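Local coordinates for protein enterochelin esterase (Salmonella enterica subsp. enterica serovar Typhimurium, PDB 3MGA) that probably hydrolyses the ester backbone of ferric enterobactin, freeing the iron that the siderophore has carried into the cell, at residues Tyr56-Gly59 with Val60-His64; Thr85-Ser88 with Ala89-Gly93; Thr114-Arg117 with Asn118-Arg121; Asp384-Cys387 with Trp388-Gly391. All coordinates share one frame; numbering follows the deposited sequence.

Contact 1: Tyr56-Gly59 with Val60-His64; sequences YITG and VTDHH
Ile57 and Thr61 hold the end of strand 52-57 to the loop after it, among four hydrogen bonds. Ile57 uses both of its backbone polar atoms: its N gives a nearly straight bond to Thr61 OG1 (2.9 Å, 175°), and its O takes the amides of Val60 and Thr61. Thr61 N lies in the carbonyl plane at 3.1 Å from Ile57 O, whereas Val60 N approaches from above that plane. Thr61 OG1, set between its backbone N and carbonyl carbon (chi1 66°), is turned toward the strand, where it also bonds Val55 O. The carboxylate of Asp62 binds two further amides. Gly59 N meets Asp62 OD2 at 3.0 Å from above the carboxylate plane, and His64 N meets Asp62 OD1 at 3.1 Å, closing an Asx turn. The loop belongs to the N-terminal domain of the esterase, and the strand is an outermost one of its four-stranded antiparallel sheet. Apolar contacts fill in around these bonds. Ile57 and Val60 run side by side, CG2 of the first 3.9 Å from CB of the second. The Tyr56 ring lies obliquely against the methylene of Asp62, CZ to CB 3.5 Å; the same ring meets Trp124 of helix 117-127 edge-to-face.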
loop_
_atom_site.group_PDB
_atom_site.type_symbol
_atom_site.label_atom_id
_atom_site.label_comp_id
_atom_site.label_asym_id
_atom_site.label_seq_id
_atom_site.Cartn_x
_atom_site.Cartn_y
_atom_site.Cartn_z
ATOM N N TYR A 56 -2.374 16.881 3.021
ATOM C CA TYR A 56 -1.358 15.846 2.871
ATOM C C TYR A 56 -1.910 14.736 1.995
ATOM O O TYR A 56 -2.647 13.883 2.465
ATOM C CB TYR A 56 -0.954 15.314 4.245
ATOM C CG TYR A 56 0.278 14.438 4.257
ATOM C CD1 TYR A 56 1.548 14.996 4.418
ATOM C CD2 TYR A 56 0.178 13.050 4.140
ATOM C CE1 TYR A 56 2.691 14.201 4.445
ATOM C CE2 TYR A 56 1.312 12.244 4.166
ATOM C CZ TYR A 56 2.566 12.821 4.318
ATOM O OH TYR A 56 3.691 12.024 4.349
ATOM N N ILE A 57 -1.562 14.784 0.712
ATOM C CA ILE A 57 -2.006 13.809 -0.269
ATOM C C ILE A 57 -0.820 12.920 -0.621
ATOM O O ILE A 57 0.220 13.412 -1.054
ATOM C CB ILE A 57 -2.519 14.508 -1.552
ATOM C CG1 ILE A 57 -3.572 15.570 -1.208
ATOM C CG2 ILE A 57 -3.098 13.495 -2.521
ATOM C CD1 ILE A 57 -4.081 16.356 -2.407
ATOM N N THR A 58 -0.973 11.614 -0.426
ATOM C CA THR A 58 0.101 10.665 -0.709
ATOM C C THR A 58 0.627 10.803 -2.145
ATOM O O THR A 58 -0.138 10.776 -3.108
ATOM C CB THR A 58 -0.359 9.205 -0.472
ATOM O OG1 THR A 58 -0.819 9.072 0.872
ATOM C CG2 THR A 58 0.782 8.217 -0.711
ATOM N N GLY A 59 1.941 10.964 -2.268
ATOM C CA GLY A 59 2.591 11.096 -3.570
ATOM C C GLY A 59 2.284 12.363 -4.358
ATOM O O GLY A 59 2.593 12.438 -5.547
ATOM N N VAL A 60 1.671 13.357 -3.726
ATOM C CA VAL A 60 1.367 14.599 -4.426
ATOM C C VAL A 60 1.885 15.821 -3.659
ATOM O O VAL A 60 2.570 16.662 -4.245
ATOM C CB VAL A 60 -0.128 14.748 -4.719
ATOM C CG1 VAL A 60 -0.393 16.077 -5.439
ATOM C CG2 VAL A 60 -0.609 13.591 -5.556
ATOM N N THR A 61 1.572 15.911 -2.364
ATOM C CA THR A 61 2.026 17.032 -1.546
ATOM C C THR A 61 2.913 16.617 -0.373
ATOM O O THR A 61 3.089 17.389 0.571
ATOM C CB THR A 61 0.840 17.835 -0.975
ATOM O OG1 THR A 61 0.101 17.028 -0.045
ATOM C CG2 THR A 61 -0.072 18.335 -2.097
ATOM N N ASP A 62 3.484 15.420 -0.426
ATOM C CA ASP A 62 4.341 14.931 0.666
ATOM C C ASP A 62 5.827 14.916 0.278
ATOM O O ASP A 62 6.229 15.551 -0.690
ATOM C CB ASP A 62 3.863 13.549 1.144
ATOM C CG ASP A 62 3.944 12.479 0.061
ATOM O OD1 ASP A 62 4.486 12.754 -1.027
ATOM O OD2 ASP A 62 3.455 11.352 0.300
ATOM N N HIS A 63 6.633 14.193 1.043
ATOM C CA HIS A 63 8.066 14.103 0.802
ATOM C C HIS A 63 8.443 13.276 -0.430
ATOM O O HIS A 63 9.560 13.402 -0.929
ATOM C CB HIS A 63 8.753 13.495 2.019
ATOM C CG HIS A 63 8.391 12.062 2.252
ATOM N ND1 HIS A 63 9.140 11.018 1.753
ATOM C CD2 HIS A 63 7.352 11.500 2.911
ATOM C CE1 HIS A 63 8.583 9.873 2.105
ATOM N NE2 HIS A 63 7.495 10.139 2.808
ATOM N N HIS A 64 7.543 12.419 -0.909
ATOM C CA HIS A 64 7.843 11.596 -2.086
ATOM C C HIS A 64 8.057 12.449 -3.345
ATOM O O HIS A 64 8.808 12.058 -4.243
ATOM C CB HIS A 64 6.767 10.517 -2.311
ATOM C CG HIS A 64 6.699 9.499 -1.214
ATOM N ND1 HIS A 64 7.538 8.406 -1.160
ATOM C CD2 HIS A 64 5.898 9.410 -0.124
ATOM C CE1 HIS A 64 7.255 7.687 -0.087
ATOM N NE2 HIS A 64 6.266 8.277 0.561
#

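Contact 2: Thr85-Ser88 with Ala89-Gly93; sequences TALS and ANWRG
Leu87 overlaps one face of the Trp91 indole: CD1 stands over the six-membered ring, CD2 farther off near the ring fusion. CD1 makes an off-centre CH-pi contact 4.2 Å from the centroid of the six-membered ring, 30° off its normal, and comes within 3.8 Å of Trp91 CZ3. The two side chains slant across each other, the leucine reaching in from the end of strand 80-87. Trp91 CG stands anti to the backbone N (chi1 -176°), which carries the indole back along the turn to meet Leu87. Ser88 to Trp91 form a type I beta turn, closed by a weak bond from Trp91 N to Ser88 O at 3.3 Å. The turn leads from strand 80-87 in one four-stranded antiparallel sheet of the N-terminal domain to strand 92-100 in the other. Ser88 OG, set between its backbone N and carbonyl carbon, sits obliquely to the indole, 3.4 Å from Trp91 CB. The backbone of Gly93 passes over part of the indole, its N 3.5 Å above the plane and offset toward the rim. Elsewhere in the fold, Val34 and Tyr32 of strand 32-39 take Leu87 and Ala89, and Asp380 touches Trp91.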
loop_
_atom_site.group_PDB
_atom_site.type_symbol
_atom_site.label_atom_id
_atom_site.label_comp_id
_atom_site.label_asym_id
_atom_site.label_seq_id
_atom_site.Cartn_x
_atom_site.Cartn_y
_atom_site.Cartn_z
ATOM N N THR A 85 -5.424 21.705 -6.886
ATOM C CA THR A 85 -4.237 21.187 -7.541
ATOM C C THR A 85 -4.630 20.459 -8.818
ATOM O O THR A 85 -5.816 20.332 -9.122
ATOM C CB THR A 85 -3.476 20.203 -6.619
ATOM O OG1 THR A 85 -2.363 19.637 -7.323
ATOM C CG2 THR A 85 -4.383 19.080 -6.168
ATOM N N ALA A 86 -3.626 19.995 -9.561
ATOM C CA ALA A 86 -3.842 19.236 -10.785
ATOM C C ALA A 86 -3.544 17.759 -10.519
ATOM O O ALA A 86 -2.589 17.427 -9.817
ATOM C CB ALA A 86 -2.959 19.753 -11.893
ATOM N N LEU A 87 -4.374 16.876 -11.070
ATOM C CA LEU A 87 -4.188 15.437 -10.915
ATOM C C LEU A 87 -4.474 14.743 -12.231
ATOM O O LEU A 87 -5.331 15.188 -12.995
ATOM C CB LEU A 87 -5.105 14.895 -9.823
ATOM C CG LEU A 87 -4.811 15.391 -8.408
ATOM C CD1 LEU A 87 -5.887 14.933 -7.444
ATOM C CD2 LEU A 87 -3.423 14.924 -7.948
ATOM N N SER A 88 -3.752 13.661 -12.504
ATOM C CA SER A 88 -3.947 12.909 -13.739
ATOM C C SER A 88 -5.264 12.125 -13.709
ATOM O O SER A 88 -5.798 11.827 -12.652
ATOM C CB SER A 88 -2.781 11.958 -13.974
ATOM O OG SER A 88 -2.741 10.977 -12.956
ATOM N N ALA A 89 -5.754 11.758 -14.880
ATOM C CA ALA A 89 -7.032 11.056 -15.000
ATOM C C ALA A 89 -7.075 9.652 -14.398
ATOM O O ALA A 89 -8.127 9.199 -13.968
ATOM C CB ALA A 89 -7.444 11.001 -16.469
ATOM N N ASN A 90 -5.937 8.973 -14.371
ATOM C CA ASN A 90 -5.856 7.611 -13.865
ATOM C C ASN A 90 -5.450 7.506 -12.390
ATOM O O ASN A 90 -5.354 6.403 -11.842
ATOM C CB ASN A 90 -4.848 6.841 -14.712
ATOM C CG ASN A 90 -5.239 6.780 -16.187
ATOM O OD1 ASN A 90 -6.405 6.591 -16.533
ATOM N ND2 ASN A 90 -4.249 6.900 -17.062
ATOM N N TRP A 91 -5.247 8.651 -11.751
ATOM C CA TRP A 91 -4.799 8.712 -10.370
ATOM C C TRP A 91 -5.815 8.325 -9.294
ATOM O O TRP A 91 -7.019 8.515 -9.436
ATOM C CB TRP A 91 -4.289 10.127 -10.067
ATOM C CG TRP A 91 -3.707 10.283 -8.706
ATOM C CD1 TRP A 91 -2.426 10.046 -8.345
ATOM C CD2 TRP A 91 -4.387 10.724 -7.526
ATOM N NE1 TRP A 91 -2.253 10.307 -7.009
ATOM C CE2 TRP A 91 -3.446 10.725 -6.482
ATOM C CE3 TRP A 91 -5.706 11.103 -7.248
ATOM C CZ2 TRP A 91 -3.773 11.100 -5.176
ATOM C CZ3 TRP A 91 -6.032 11.482 -5.950
ATOM C CH2 TRP A 91 -5.069 11.471 -4.929
ATOM N N ARG A 92 -5.270 7.795 -8.205
ATOM C CA ARG A 92 -6.015 7.379 -7.030
ATOM C C ARG A 92 -5.066 7.480 -5.853
ATOM O O ARG A 92 -3.889 7.146 -5.974
ATOM C CB ARG A 92 -6.534 5.956 -7.209
ATOM C CG ARG A 92 -7.101 5.271 -5.965
ATOM C CD ARG A 92 -8.135 4.196 -6.412
ATOM N NE ARG A 92 -7.550 3.289 -7.381
ATOM C CZ ARG A 92 -8.220 2.571 -8.270
ATOM N NH1 ARG A 92 -9.540 2.656 -8.384
ATOM N NH2 ARG A 92 -7.542 1.782 -9.087
ATOM N N GLY A 93 -5.563 7.965 -4.723
ATOM C CA GLY A 93 -4.718 8.089 -3.551
ATOM C C GLY A 93 -5.414 8.559 -2.298
ATOM O O GLY A 93 -6.538 9.043 -2.344
#

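Contact 3: Thr114-Arg117 with Asn118-Arg121; sequences TPDR and NVLR
Asp116 caps the start of helix 117-127 by reaching forward with its carboxylate to the amide of Asn118. It is the N-cap residue: OD1 accepts from Asn118 N at 3.0 Å, the amide arriving from above the carboxylate plane in a bent bond of 141°. Asp116 CG stands anti to its own N (chi1 -178°), a setting that brings OD1 round to the first turn. The amide of the Asn118 side chain is inclined to this carboxylate, the two planes 44° apart. Val119 crosses Asp116 at about a right angle and rests its CG2 on Asp116 CB, 3.6 Å away, so the cap has an apolar flank as well as a polar one. Backbone bonds from Leu120 N to Asp116 O and from Arg121 N to Arg117 O continue the helix. Next to the cap, Pro115 CB faces Leu120 CG loosely, while Pro115 also packs on Phe109.

Arg117 folds back over the helix start through a bend at chi3, which puts one guanidinium face over Asn118 N. Its guanidinium is almost perpendicular to the Asn118 side-chain amide. Toward the next turn, Arg117 and Arg121 run side by side in the same direction, their guanidinium planes steeply inclined to each other. Arg321 adds a third arginine beside this pair, a grouping consistent with a site for the anionic ferric siderophore. Within the pair, the aliphatic part of Arg121 takes up the contact: its CD lies at the edge of the Arg117 guanidinium, in its plane, 3.7 Å from Arg117 NH1.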
loop_
_atom_site.group_PDB
_atom_site.type_symbol
_atom_site.label_atom_id
_atom_site.label_comp_id
_atom_site.label_asym_id
_atom_site.label_seq_id
_atom_site.Cartn_x
_atom_site.Cartn_y
_atom_site.Cartn_z
ATOM N N THR A 114 13.714 23.131 -4.358
ATOM C CA THR A 114 13.502 21.746 -3.954
ATOM C C THR A 114 13.967 21.598 -2.508
ATOM O O THR A 114 15.158 21.739 -2.231
ATOM C CB THR A 114 14.305 20.757 -4.836
ATOM O OG1 THR A 114 13.879 20.861 -6.201
ATOM C CG2 THR A 114 14.109 19.320 -4.358
ATOM N N PRO A 115 13.036 21.338 -1.571
ATOM C CA PRO A 115 13.479 21.182 -0.190
ATOM C C PRO A 115 14.159 19.845 0.042
ATOM O O PRO A 115 14.039 18.940 -0.785
ATOM C CB PRO A 115 12.170 21.246 0.612
ATOM C CG PRO A 115 11.155 21.816 -0.332
ATOM C CD PRO A 115 11.567 21.302 -1.662
ATOM N N ASP A 116 14.874 19.732 1.154
ATOM C CA ASP A 116 15.543 18.490 1.507
ATOM C C ASP A 116 14.455 17.538 1.997
ATOM O O ASP A 116 13.638 17.906 2.844
ATOM C CB ASP A 116 16.602 18.743 2.586
ATOM C CG ASP A 116 17.370 17.487 2.977
ATOM O OD1 ASP A 116 16.935 16.368 2.629
ATOM O OD2 ASP A 116 18.415 17.625 3.650
ATOM N N ARG A 117 14.435 16.326 1.446
ATOM C CA ARG A 117 13.429 15.328 1.813
ATOM C C ARG A 117 13.483 15.023 3.312
ATOM O O ARG A 117 12.447 14.908 3.968
ATOM C CB ARG A 117 13.635 14.032 1.027
ATOM C CG ARG A 117 12.495 13.028 1.196
ATOM C CD ARG A 117 12.907 11.645 0.762
ATOM N NE ARG A 117 14.035 11.183 1.573
ATOM C CZ ARG A 117 13.933 10.660 2.796
ATOM N NH1 ARG A 117 12.747 10.524 3.388
ATOM N NH2 ARG A 117 15.031 10.280 3.441
ATOM N N ASN A 118 14.694 14.881 3.844
ATOM C CA ASN A 118 14.874 14.610 5.266
ATOM C C ASN A 118 14.220 15.693 6.113
ATOM O O ASN A 118 13.578 15.392 7.121
ATOM C CB ASN A 118 16.362 14.500 5.607
ATOM C CG ASN A 118 17.037 13.335 4.908
ATOM O OD1 ASN A 118 16.380 12.382 4.485
ATOM N ND2 ASN A 118 18.359 13.401 4.795
ATOM N N VAL A 119 14.371 16.949 5.689
ATOM C CA VAL A 119 13.783 18.085 6.401
ATOM C C VAL A 119 12.252 18.029 6.341
ATOM O O VAL A 119 11.580 18.411 7.299
ATOM C CB VAL A 119 14.295 19.440 5.850
ATOM C CG1 VAL A 119 13.657 20.603 6.600
ATOM C CG2 VAL A 119 15.806 19.518 5.965
ATOM N N LEU A 120 11.710 17.548 5.222
ATOM C CA LEU A 120 10.253 17.420 5.072
ATOM C C LEU A 120 9.671 16.393 6.042
ATOM O O LEU A 120 8.849 16.751 6.891
ATOM C CB LEU A 120 9.849 17.077 3.631
ATOM C CG LEU A 120 9.944 18.191 2.589
ATOM C CD1 LEU A 120 9.531 17.666 1.212
ATOM C CD2 LEU A 120 9.066 19.369 2.996
ATOM N N ARG A 121 10.077 15.128 5.921
ATOM C CA ARG A 121 9.571 14.099 6.840
ATOM C C ARG A 121 9.627 14.546 8.290
ATOM O O ARG A 121 8.664 14.353 9.032
ATOM C CB ARG A 121 10.280 12.747 6.690
ATOM C CG ARG A 121 9.613 11.815 5.692
ATOM C CD ARG A 121 10.033 10.359 5.934
ATOM N NE ARG A 121 9.105 9.410 5.316
ATOM C CZ ARG A 121 9.206 8.083 5.414
ATOM N NH1 ARG A 121 10.198 7.532 6.106
ATOM N NH2 ARG A 121 8.308 7.303 4.820
#

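Contact 4: Asp384-Cys387 with Trp388-Gly391; sequences DALC and WRGG
Trp388 lays its indole against the first residues of its own helix, CB starting the contact 3.9 Å from Asp384 O. A chi1 of -54° sets CG anti to the carbonyl carbon and swings the ring toward the N terminus. CG is then 3.3 Å from Asp384 O, which lies over one face of the indole, offset toward its rim. Across the five-membered ring, CD1 and CD2 remain near the same oxygen; on the benzo side, CE3 reaches Ala385 CA at 3.4 Å and Ala385 CB at 3.7 Å. CE2 and CZ2 approach Asp384 N, and beside them NE1 bonds Ser313 OG. This is the opening of helix 385-399 in the alpha/beta-hydrolase-type domain. Asp384 is the N-cap: its OD1 accepts from Leu386 N at 3.1 Å and also from Ser94 OG, while its O takes Trp388 N in the carbonyl plane. One residue on, Arg389 N bonds Ala385 O from above the carbonyl plane. The Arg389 chain extends past Leu386 O, with CG 3.3 Å from that oxygen. Leu386 CD1 sits over the centre of the Arg389 guanidinium, 4.3 Å above it, and NE is held by Gln160 OE1.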
loop_
_atom_site.group_PDB
_atom_site.type_symbol
_atom_site.label_atom_id
_atom_site.label_comp_id
_atom_site.label_asym_id
_atom_site.label_seq_id
_atom_site.Cartn_x
_atom_site.Cartn_y
_atom_site.Cartn_z
ATOM N N ASP A 384 0.992 4.091 -1.408
ATOM C CA ASP A 384 -0.343 4.243 -0.864
ATOM C C ASP A 384 -1.138 2.928 -0.817
ATOM O O ASP A 384 -1.325 2.287 -1.840
ATOM C CB ASP A 384 -1.004 5.257 -1.814
ATOM C CG ASP A 384 -2.262 5.885 -1.269
ATOM O OD1 ASP A 384 -3.016 5.267 -0.490
ATOM O OD2 ASP A 384 -2.505 7.029 -1.688
ATOM N N ALA A 385 -1.609 2.537 0.366
ATOM C CA ALA A 385 -2.399 1.284 0.519
ATOM C C ALA A 385 -3.750 1.290 -0.239
ATOM O O ALA A 385 -4.300 0.236 -0.528
ATOM C CB ALA A 385 -2.613 0.946 1.992
ATOM N N LEU A 386 -4.288 2.464 -0.546
ATOM C CA LEU A 386 -5.522 2.534 -1.315
ATOM C C LEU A 386 -5.264 1.960 -2.718
ATOM O O LEU A 386 -6.113 1.276 -3.280
ATOM C CB LEU A 386 -6.023 3.964 -1.410
ATOM C CG LEU A 386 -7.323 4.191 -2.179
ATOM C CD1 LEU A 386 -8.478 3.611 -1.411
ATOM C CD2 LEU A 386 -7.531 5.681 -2.413
ATOM N N CYS A 387 -4.083 2.222 -3.270
ATOM C CA CYS A 387 -3.715 1.698 -4.586
ATOM C C CYS A 387 -3.297 0.248 -4.465
ATOM O O CYS A 387 -3.698 -0.596 -5.284
ATOM C CB CYS A 387 -2.554 2.486 -5.210
ATOM S SG CYS A 387 -2.859 4.243 -5.463
ATOM N N TRP A 388 -2.486 -0.053 -3.447
ATOM C CA TRP A 388 -2.001 -1.422 -3.271
ATOM C C TRP A 388 -3.127 -2.428 -3.135
ATOM O O TRP A 388 -3.006 -3.540 -3.621
ATOM C CB TRP A 388 -1.072 -1.599 -2.059
ATOM C CG TRP A 388 0.117 -0.701 -1.969
ATOM C CD1 TRP A 388 0.863 -0.223 -2.995
ATOM C CD2 TRP A 388 0.793 -0.305 -0.766
ATOM N NE1 TRP A 388 1.916 0.524 -2.512
ATOM C CE2 TRP A 388 1.901 0.472 -1.144
ATOM C CE3 TRP A 388 0.546 -0.507 0.599
ATOM C CZ2 TRP A 388 2.760 1.058 -0.208
ATOM C CZ3 TRP A 388 1.404 0.083 1.532
ATOM C CH2 TRP A 388 2.493 0.846 1.123
ATOM N N ARG A 389 -4.224 -2.058 -2.482
ATOM C CA ARG A 389 -5.312 -3.025 -2.291
ATOM C C ARG A 389 -5.769 -3.613 -3.623
ATOM O O ARG A 389 -6.078 -4.799 -3.704
ATOM C CB ARG A 389 -6.515 -2.418 -1.558
ATOM C CG ARG A 389 -7.473 -1.618 -2.439
ATOM C CD ARG A 389 -8.608 -1.064 -1.634
ATOM N NE ARG A 389 -9.630 -0.454 -2.476
ATOM C CZ ARG A 389 -10.789 0.018 -2.022
ATOM N NH1 ARG A 389 -11.665 0.549 -2.863
ATOM N NH2 ARG A 389 -11.078 -0.043 -0.729
ATOM N N GLY A 390 -5.807 -2.781 -4.664
ATOM C CA GLY A 390 -6.232 -3.226 -5.992
ATOM C C GLY A 390 -5.166 -4.044 -6.689
ATOM O O GLY A 390 -5.463 -4.996 -7.401
ATOM N N GLY A 391 -3.912 -3.660 -6.496
ATOM C CA GLY A 391 -2.802 -4.377 -7.115
ATOM C C GLY A 391 -2.596 -5.717 -6.447
ATOM O O GLY A 391 -2.030 -6.645 -7.038
#

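In the fold
The four contacts follow one another along the chain, each in one continuous run; none nests in or crosses another. Contact 1 closes the tight turn at the start of the loop after strand 52-57, and contact 2 the turn between strands 80-87 and 92-100. They meet where Ile57 CG2 packs on Trp91 CZ2 (3.6 Å), strands 52-57 and 92-100 being neighbours in one sheet. Contact 3 starts helix 117-127, whose Leu120 and Arg117 pack on His63 of contact 1. Contact 4 begins helix 385-399 and touches contact 1 through Asp384 (on Thr58) and contact 2 through Asp384, Leu386 and Cys387 (on Arg92 and Gly93), so the N-terminal domain abuts the alpha/beta-hydrolase-type domain. Contacts 3 and 4 do not touch.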